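Local structure of inorganic pyrophosphatase (Coxiella burnetii, 3TR4) at residues V73-P78 against M87-L92; G93-E98 against D134-F139; V8-G13 against K165-S170. The protein probably catalyses the magnesium-dependent hydrolysis of inorganic pyrophosphate to two phosphate ions, working as a homohexamer in the cytoplasm. All blocks are in the same frame, centred on the assembly; numbering follows the deposited sequence.

Contact 1. Residues V73-P78 against M87-L92; sequences VLVLTP and MRVRAL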
loop_
_atom_site.group_PDB
_atom_site.type_symbol
_atom_site.label_atom_id
_atom_site.label_comp_id
_atom_site.label_asym_id
_atom_site.label_seq_id
_atom_site.Cartn_x
_atom_site.Cartn_y
_atom_site.Cartn_z
ATOM N N VAL B 73 7.380 24.790 -2.187
ATOM C CA VAL B 73 6.185 24.731 -3.014
ATOM C C VAL B 73 5.268 23.596 -2.582
ATOM O O VAL B 73 5.723 22.485 -2.305
ATOM C CB VAL B 73 6.544 24.550 -4.495
ATOM C CG1 VAL B 73 5.286 24.506 -5.348
ATOM C CG2 VAL B 73 7.467 25.668 -4.950
ATOM N N LEU B 74 3.973 23.890 -2.508
ATOM C CA LEU B 74 2.957 22.865 -2.327
ATOM C C LEU B 74 2.340 22.584 -3.691
ATOM O O LEU B 74 1.878 23.504 -4.371
ATOM C CB LEU B 74 1.876 23.360 -1.373
ATOM C CG LEU B 74 2.376 23.803 0.002
ATOM C CD1 LEU B 74 1.299 24.576 0.754
ATOM C CD2 LEU B 74 2.839 22.597 0.795
ATOM N N VAL B 75 2.330 21.323 -4.101
ATOM C CA VAL B 75 1.756 20.982 -5.400
ATOM C C VAL B 75 0.569 20.037 -5.261
ATOM O O VAL B 75 0.701 18.933 -4.737
ATOM C CB VAL B 75 2.795 20.348 -6.342
ATOM C CG1 VAL B 75 2.203 20.184 -7.735
ATOM C CG2 VAL B 75 4.056 21.205 -6.390
ATOM N N LEU B 76 -0.594 20.486 -5.723
ATOM C CA LEU B 76 -1.780 19.647 -5.741
ATOM C C LEU B 76 -1.815 18.848 -7.033
ATOM O O LEU B 76 -1.646 19.398 -8.118
ATOM C CB LEU B 76 -3.040 20.502 -5.635
ATOM C CG LEU B 76 -3.151 21.406 -4.408
ATOM C CD1 LEU B 76 -4.392 22.278 -4.508
ATOM C CD2 LEU B 76 -3.179 20.572 -3.143
ATOM N N THR B 77 -2.037 17.546 -6.910
ATOM C CA THR B 77 -2.079 16.666 -8.068
ATOM C C THR B 77 -3.174 15.628 -7.872
ATOM O O THR B 77 -3.627 15.407 -6.746
ATOM C CB THR B 77 -0.745 15.924 -8.255
ATOM O OG1 THR B 77 -0.453 15.161 -7.080
ATOM C CG2 THR B 77 0.389 16.908 -8.500
ATOM N N PRO B 78 -3.605 14.989 -8.970
ATOM C CA PRO B 78 -4.609 13.921 -8.926
ATOM C C PRO B 78 -4.143 12.739 -8.077
ATOM O O PRO B 78 -4.946 12.157 -7.354
ATOM C CB PRO B 78 -4.734 13.502 -10.393
ATOM C CG PRO B 78 -4.314 14.709 -11.168
ATOM C CD PRO B 78 -3.232 15.343 -10.351
HETATM N N MSE B 87 9.001 18.159 -11.721
HETATM C CA MSE B 87 7.784 18.421 -12.480
HETATM C C MSE B 87 7.610 19.905 -12.775
HETATM O O MSE B 87 8.134 20.760 -12.059
HETATM C CB MSE B 87 6.557 17.861 -11.754
HETATM C CG MSE B 87 6.304 18.453 -10.380
HETATM SE SE MSE B 87 4.836 17.533 -9.462
HETATM C CE MSE B 87 3.428 17.828 -10.785
ATOM N N ARG B 88 6.881 20.200 -13.846
ATOM C CA ARG B 88 6.629 21.573 -14.243
ATOM C C ARG B 88 5.258 22.004 -13.743
ATOM O O ARG B 88 4.253 21.346 -14.017
ATOM C CB ARG B 88 6.719 21.704 -15.765
ATOM C CG ARG B 88 8.116 21.423 -16.311
ATOM C CD ARG B 88 8.149 21.403 -17.832
ATOM N NE ARG B 88 7.572 22.613 -18.409
ATOM C CZ ARG B 88 6.595 22.615 -19.310
ATOM N NH1 ARG B 88 6.090 21.469 -19.745
ATOM N NH2 ARG B 88 6.125 23.762 -19.779
ATOM N N VAL B 89 5.223 23.111 -13.007
ATOM C CA VAL B 89 3.998 23.555 -12.354
ATOM C C VAL B 89 3.699 25.025 -12.620
ATOM O O VAL B 89 4.529 25.757 -13.161
ATOM C CB VAL B 89 4.069 23.323 -10.819
ATOM C CG1 VAL B 89 4.341 21.862 -10.513
ATOM C CG2 VAL B 89 5.139 24.203 -10.196
ATOM N N ARG B 90 2.496 25.444 -12.246
ATOM C CA ARG B 90 2.084 26.834 -12.362
ATOM C C ARG B 90 1.445 27.255 -11.044
ATOM O O ARG B 90 0.697 26.484 -10.443
ATOM C CB ARG B 90 1.102 27.008 -13.526
ATOM C CG ARG B 90 -0.076 26.047 -13.487
ATOM C CD ARG B 90 -0.947 26.160 -14.737
ATOM N NE ARG B 90 -2.085 25.247 -14.681
ATOM C CZ ARG B 90 -3.252 25.540 -14.118
ATOM N NH1 ARG B 90 -3.439 26.730 -13.562
ATOM N NH2 ARG B 90 -4.230 24.645 -14.109
ATOM N N ALA B 91 1.742 28.468 -10.591
ATOM C CA ALA B 91 1.272 28.929 -9.285
ATOM C C ALA B 91 -0.182 29.402 -9.278
ATOM O O ALA B 91 -0.682 29.943 -10.265
ATOM C CB ALA B 91 2.185 30.024 -8.745
ATOM N N LEU B 92 -0.851 29.189 -8.148
ATOM C CA LEU B 92 -2.204 29.680 -7.935
ATOM C C LEU B 92 -2.185 30.780 -6.884
ATOM O O LEU B 92 -3.013 31.689 -6.893
ATOM C CB LEU B 92 -3.108 28.553 -7.449
ATOM C CG LEU B 92 -3.347 27.379 -8.394
ATOM C CD1 LEU B 92 -4.227 26.347 -7.712
ATOM C CD2 LEU B 92 -3.981 27.861 -9.694
#
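Apolar packing of Val75 and Thr77 against Met87 and Val89 joins two walls of a closed beta barrel, the OB-like core of the soluble pyrophosphatases of this family, across its interior. Closure follows from the pairing: strand 72-75 lies between 56-59 and 106-111, strand 86-99 pairs with 106-111 and 16-23, and 16-23 pairs with 56-59, which completes the ring of five. Strands 72-75 and 86-99 are therefore not neighbours. The nearest CA atoms, those of Val75 and Val89, are 7.7 Å apart, and no hydrogen bond links the segments.

Val75 is the central residue. With CG1 anti to the backbone N (chi1 -172°), this methyl meets Val89 CG1 at 3.9 Å, while Val75 CG2 comes within 4.2 Å of the same Val89 methyl. Val89 also packs on Phe17 and Val19 of strand 16-23 and on Ala109.

The Met87 side chain, modelled as selenomethionine, runs antiparallel alongside that of Val75, its SE 4.1 Å from Val75 CG1. Thr77 meets Met87 through its methyl CG2, while OG1 is hydrogen-bonded to Asn56 ND2 and Val79 O; Asn56 ND2 also binds the carbonyl O of Val75. Phe46 and Val43 of a second subunit pack on Thr77 and Met87 respectively, so this end of the contact borders a subunit interface. The bend of Met87 at chi3 (-58°) brings its terminal methyl to both partners at once: CE is 4.0 Å from Val75 CG1 and 3.9 Å from Thr77 CG2.

Contact 2. Residues G93-E98 against D134-F139; sequences GIMKME and DAISHF
Met95 of strand 86-99 reaches out to Ile136 and Ser137 of helix 130-142, a strand-to-helix contact on the outside of the barrel. Along the helix, Asp134 and Ala135 come first and supply its frame: Asp134 O accepts from His138 N and Ala135 O from Phe139 N, the i to i+4 pattern.

Ile136 is the main apolar partner. Its CG2 branch lies 4.1 Å from SE of Met95, a selenomethionine in the model, and the two side chains cross at a slant. In Met95, CG stands opposite the backbone N about the first torsion (chi1 -170°), extending the chain from the strand to the helix. The bend at chi3 (72°) then turns the terminal methyl aside, leaving Met95 CE 5.4 Å from Ile136 CG2; the selenium, not the methyl, does the touching.

At Ser137 the backbone is what meets the strand, with CA 4.3 Å from Met95 SE. Its hydroxyl OG is hydrogen-bonded to Leu133 O one turn back and weakly to Trp157 NE1, whose side chain also packs on Met95. His138 faces elsewhere, bonding through NE2 to Asp145 OD2 of the third subunit. Phe139 meets the rings of Tyr53 and Tyr143, the latter a predicted substrate-binding residue.

No hydrogen bond crosses between the segments. The attraction is thus nondirectional dispersion packing of the thioether position of Met95, selenium in this model, against an aliphatic branch and the helix backbone, while Ser137 OG and His138 NE2 have their partners outside the two segments.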
loop_
_atom_site.group_PDB
_atom_site.type_symbol
_atom_site.label_atom_id
_atom_site.label_comp_id
_atom_site.label_asym_id
_atom_site.label_seq_id
_atom_site.Cartn_x
_atom_site.Cartn_y
_atom_site.Cartn_z
ATOM N N GLY B 93 -1.237 30.681 -5.962
ATOM C CA GLY B 93 -1.163 31.613 -4.859
ATOM C C GLY B 93 -0.048 31.227 -3.915
ATOM O O GLY B 93 0.817 30.420 -4.256
ATOM N N ILE B 94 -0.066 31.805 -2.723
ATOM C CA ILE B 94 0.983 31.541 -1.751
ATOM C C ILE B 94 0.417 31.503 -0.338
ATOM O O ILE B 94 -0.455 32.295 0.015
ATOM C CB ILE B 94 2.123 32.579 -1.868
ATOM C CG1 ILE B 94 3.228 32.300 -0.846
ATOM C CG2 ILE B 94 1.579 33.999 -1.734
ATOM C CD1 ILE B 94 4.471 33.141 -1.062
HETATM N N MSE B 95 0.897 30.555 0.458
HETATM C CA MSE B 95 0.510 30.472 1.855
HETATM C C MSE B 95 1.544 31.195 2.710
HETATM O O MSE B 95 2.697 30.776 2.792
HETATM C CB MSE B 95 0.402 29.008 2.285
HETATM C CG MSE B 95 -0.224 28.810 3.652
HETATM SE SE MSE B 95 -0.056 26.974 4.265
HETATM C CE MSE B 95 1.859 26.986 4.654
ATOM N N LYS B 96 1.128 32.288 3.338
ATOM C CA LYS B 96 2.020 33.068 4.180
ATOM C C LYS B 96 2.125 32.425 5.556
ATOM O O LYS B 96 1.112 32.122 6.186
ATOM C CB LYS B 96 1.506 34.502 4.309
ATOM C CG LYS B 96 1.495 35.279 3.002
ATOM C CD LYS B 96 2.906 35.613 2.542
ATOM C CE LYS B 96 2.888 36.519 1.318
ATOM N NZ LYS B 96 4.251 36.979 0.936
HETATM N N MSE B 97 3.350 32.207 6.020
HETATM C CA MSE B 97 3.547 31.592 7.325
HETATM C C MSE B 97 4.922 31.916 7.883
HETATM O O MSE B 97 5.835 32.277 7.142
HETATM C CB MSE B 97 3.334 30.071 7.252
HETATM C CG MSE B 97 4.610 29.232 7.240
HETATM SE SE MSE B 97 4.283 27.288 7.314
HETATM C CE MSE B 97 3.346 27.180 9.017
ATOM N N GLU B 98 5.059 31.800 9.197
ATOM C CA GLU B 98 6.365 31.943 9.824
ATOM C C GLU B 98 6.623 30.763 10.743
ATOM O O GLU B 98 5.690 30.176 11.298
ATOM C CB GLU B 98 6.478 33.266 10.585
ATOM C CG GLU B 98 5.654 33.352 11.856
ATOM C CD GLU B 98 5.969 34.600 12.664
ATOM O OE1 GLU B 98 7.152 34.811 13.009
ATOM O OE2 GLU B 98 5.034 35.378 12.947
ATOM N N ASP B 134 -8.266 24.972 3.983
ATOM C CA ASP B 134 -8.336 24.944 5.441
ATOM C C ASP B 134 -7.559 23.755 5.996
ATOM O O ASP B 134 -6.852 23.876 6.996
ATOM C CB ASP B 134 -9.785 24.909 5.925
ATOM C CG ASP B 134 -10.497 26.235 5.732
ATOM O OD1 ASP B 134 -9.812 27.252 5.492
ATOM O OD2 ASP B 134 -11.741 26.263 5.829
ATOM N N ALA B 135 -7.694 22.609 5.338
ATOM C CA ALA B 135 -6.952 21.415 5.722
ATOM C C ALA B 135 -5.448 21.639 5.594
ATOM O O ALA B 135 -4.672 21.199 6.440
ATOM C CB ALA B 135 -7.387 20.225 4.876
ATOM N N ILE B 136 -5.040 22.323 4.530
ATOM C CA ILE B 136 -3.628 22.594 4.301
ATOM C C ILE B 136 -3.067 23.544 5.354
ATOM O O ILE B 136 -2.006 23.286 5.922
ATOM C CB ILE B 136 -3.376 23.166 2.895
ATOM C CG1 ILE B 136 -3.696 22.109 1.835
ATOM C CG2 ILE B 136 -1.928 23.640 2.764
ATOM C CD1 ILE B 136 -3.654 22.629 0.418
ATOM N N SER B 137 -3.782 24.637 5.610
ATOM C CA SER B 137 -3.364 25.608 6.619
ATOM C C SER B 137 -3.296 24.967 7.997
ATOM O O SER B 137 -2.342 25.176 8.745
ATOM C CB SER B 137 -4.327 26.793 6.655
ATOM O OG SER B 137 -4.465 27.366 5.367
ATOM N N HIS B 138 -4.317 24.185 8.327
ATOM C CA HIS B 138 -4.357 23.479 9.600
ATOM C C HIS B 138 -3.130 22.589 9.764
ATOM O O HIS B 138 -2.485 22.597 10.814
ATOM C CB HIS B 138 -5.631 22.641 9.704
ATOM C CG HIS B 138 -5.730 21.851 10.969
ATOM N ND1 HIS B 138 -5.553 20.485 11.008
ATOM C CD2 HIS B 138 -5.981 22.235 12.243
ATOM C CE1 HIS B 138 -5.697 20.058 12.250
ATOM N NE2 HIS B 138 -5.956 21.101 13.020
ATOM N N PHE B 139 -2.807 21.824 8.724
ATOM C CA PHE B 139 -1.632 20.960 8.763
ATOM C C PHE B 139 -0.352 21.722 9.105
ATOM O O PHE B 139 0.407 21.312 9.978
ATOM C CB PHE B 139 -1.440 20.208 7.442
ATOM C CG PHE B 139 -0.177 19.385 7.399
ATOM C CD1 PHE B 139 0.988 19.909 6.863
ATOM C CD2 PHE B 139 -0.152 18.096 7.911
ATOM C CE1 PHE B 139 2.155 19.163 6.829
ATOM C CE2 PHE B 139 1.010 17.341 7.880
ATOM C CZ PHE B 139 2.168 17.877 7.338
#

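Contact 3. Residues V8-G13 against K165-S170; sequences VSAGKG and KEFEAS
The ring of Phe167, on helix 160-175, is the flat group that meets the N-terminal segment 8-13. Ala10 O lies at its edge, near the ring plane, 4.4 Å from Phe167 CZ, and Ala10 CB is 4.5 Å from that same CZ. Gly13 approaches obliquely, its carbonyl carbon C 3.9 Å from Phe167 CE2. A second ring, Phe17 of strand 16-23, meets Phe167 with the planes at about 45°. The ring reaches this place because its CG stands anti to the backbone N (chi1 173°), directing it off the helix.

A classic beta bulge sets Lys12 and Gly13 together opposite Asp16, at the bend in the chain. Just before it, Gly11 N makes a weak bond to Ser9 OG at 3.2 Å, and the backbone of Ala10 pairs with Asn18. On the helix, Ser170 OG donates to Phe167 O at 2.8 Å, tilted 30° from the carbonyl plane.

With no hydrogen bond across the segments, cohesion must come chiefly from van der Waals packing of an aromatic ring on backbone and a methyl; any electrostatic gain at Ala10 O is probably slight at that distance.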
loop_
_atom_site.group_PDB
_atom_site.type_symbol
_atom_site.label_atom_id
_atom_site.label_comp_id
_atom_site.label_asym_id
_atom_site.label_seq_id
_atom_site.Cartn_x
_atom_site.Cartn_y
_atom_site.Cartn_z
ATOM N N VAL B 8 19.952 22.587 -12.133
ATOM C CA VAL B 8 18.582 22.664 -12.619
ATOM C C VAL B 8 18.031 24.075 -12.446
ATOM O O VAL B 8 17.940 24.580 -11.329
ATOM C CB VAL B 8 17.675 21.669 -11.877
ATOM C CG1 VAL B 8 16.254 21.760 -12.400
ATOM C CG2 VAL B 8 18.214 20.257 -12.026
ATOM N N SER B 9 17.667 24.708 -13.556
ATOM C CA SER B 9 17.134 26.067 -13.514
ATOM C C SER B 9 15.762 26.110 -12.847
ATOM O O SER B 9 15.052 25.103 -12.783
ATOM C CB SER B 9 17.039 26.659 -14.921
ATOM O OG SER B 9 15.790 26.356 -15.524
ATOM N N ALA B 10 15.394 27.288 -12.355
ATOM C CA ALA B 10 14.104 27.485 -11.710
ATOM C C ALA B 10 12.953 27.321 -12.698
ATOM O O ALA B 10 11.810 27.092 -12.303
ATOM C CB ALA B 10 14.048 28.854 -11.054
ATOM N N GLY B 11 13.260 27.438 -13.985
ATOM C CA GLY B 11 12.241 27.339 -15.014
ATOM C C GLY B 11 11.996 28.662 -15.716
ATOM O O GLY B 11 12.828 29.570 -15.656
ATOM N N LYS B 12 10.846 28.776 -16.373
ATOM C CA LYS B 12 10.546 29.945 -17.198
ATOM C C LYS B 12 9.897 31.096 -16.431
ATOM O O LYS B 12 10.214 32.261 -16.668
ATOM C CB LYS B 12 9.680 29.544 -18.398
ATOM C CG LYS B 12 10.391 28.613 -19.370
ATOM C CD LYS B 12 9.492 28.171 -20.514
ATOM C CE LYS B 12 10.282 27.353 -21.525
ATOM N NZ LYS B 12 9.439 26.847 -22.640
ATOM N N GLY B 13 8.987 30.774 -15.516
ATOM C CA GLY B 13 8.279 31.801 -14.774
ATOM C C GLY B 13 7.157 31.243 -13.920
ATOM O O GLY B 13 7.026 30.031 -13.774
ATOM N N LYS B 165 5.802 37.622 -7.002
ATOM C CA LYS B 165 6.764 38.494 -6.338
ATOM C C LYS B 165 7.802 37.683 -5.573
ATOM O O LYS B 165 9.003 37.851 -5.777
ATOM C CB LYS B 165 6.057 39.456 -5.384
ATOM C CG LYS B 165 5.306 40.579 -6.074
ATOM C CD LYS B 165 4.682 41.514 -5.052
ATOM C CE LYS B 165 5.723 42.026 -4.069
ATOM N NZ LYS B 165 5.124 42.911 -3.033
ATOM N N GLU B 166 7.327 36.803 -4.696
ATOM C CA GLU B 166 8.204 35.981 -3.875
ATOM C C GLU B 166 9.083 35.083 -4.737
ATOM O O GLU B 166 10.268 34.896 -4.452
ATOM C CB GLU B 166 7.381 35.135 -2.901
ATOM C CG GLU B 166 8.220 34.246 -1.998
ATOM C CD GLU B 166 9.060 35.043 -1.016
ATOM O OE1 GLU B 166 8.633 36.156 -0.637
ATOM O OE2 GLU B 166 10.148 34.561 -0.631
ATOM N N PHE B 167 8.490 34.531 -5.790
ATOM C CA PHE B 167 9.201 33.665 -6.724
ATOM C C PHE B 167 10.368 34.410 -7.367
ATOM O O PHE B 167 11.505 33.937 -7.360
ATOM C CB PHE B 167 8.226 33.146 -7.790
ATOM C CG PHE B 167 8.880 32.370 -8.902
ATOM C CD1 PHE B 167 9.229 31.040 -8.730
ATOM C CD2 PHE B 167 9.116 32.964 -10.132
ATOM C CE1 PHE B 167 9.823 30.322 -9.758
ATOM C CE2 PHE B 167 9.706 32.253 -11.164
ATOM C CZ PHE B 167 10.061 30.930 -10.976
ATOM N N GLU B 168 10.088 35.591 -7.905
ATOM C CA GLU B 168 11.113 36.374 -8.586
ATOM C C GLU B 168 12.205 36.868 -7.639
ATOM O O GLU B 168 13.382 36.903 -8.006
ATOM C CB GLU B 168 10.480 37.536 -9.351
ATOM C CG GLU B 168 9.684 37.087 -10.566
ATOM C CD GLU B 168 8.933 38.221 -11.230
ATOM O OE1 GLU B 168 8.647 39.229 -10.548
ATOM O OE2 GLU B 168 8.629 38.104 -12.436
ATOM N N ALA B 169 11.820 37.241 -6.423
ATOM C CA ALA B 169 12.791 37.696 -5.430
ATOM C C ALA B 169 13.720 36.568 -4.983
ATOM O O ALA B 169 14.918 36.777 -4.794
ATOM C CB ALA B 169 12.083 38.312 -4.230
ATOM N N SER B 170 13.167 35.372 -4.813
ATOM C CA SER B 170 13.968 34.227 -4.392
ATOM C C SER B 170 14.953 33.823 -5.485
ATOM O O SER B 170 15.995 33.231 -5.208
ATOM C CB SER B 170 13.075 33.045 -4.012
ATOM O OG SER B 170 12.485 32.462 -5.162
#

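How the contacts relate
Contact 1 spans the barrel interior; contacts 2 and 3 bring helices 130-142 and 160-175 to parts outside it. Contacts 1 and 2 share strand 86-99, follow one another along the chain, and have centres about 15 Å apart; they touch, Leu74 CD1 lying 3.9 Å from Ile136 CG2, so helix 130-142 covers the outside of a barrel wall whose inner side enters contact 1. Contact 3 encloses both in sequence, bringing the segment before strand 16-23 to helix 160-175. Its centre is about 14 Å from that of contact 1, without touching, and about 20 Å from that of contact 2, which it meets where Ile94 CD1 packs on Glu166 CB. Contact 2 thus touches both others.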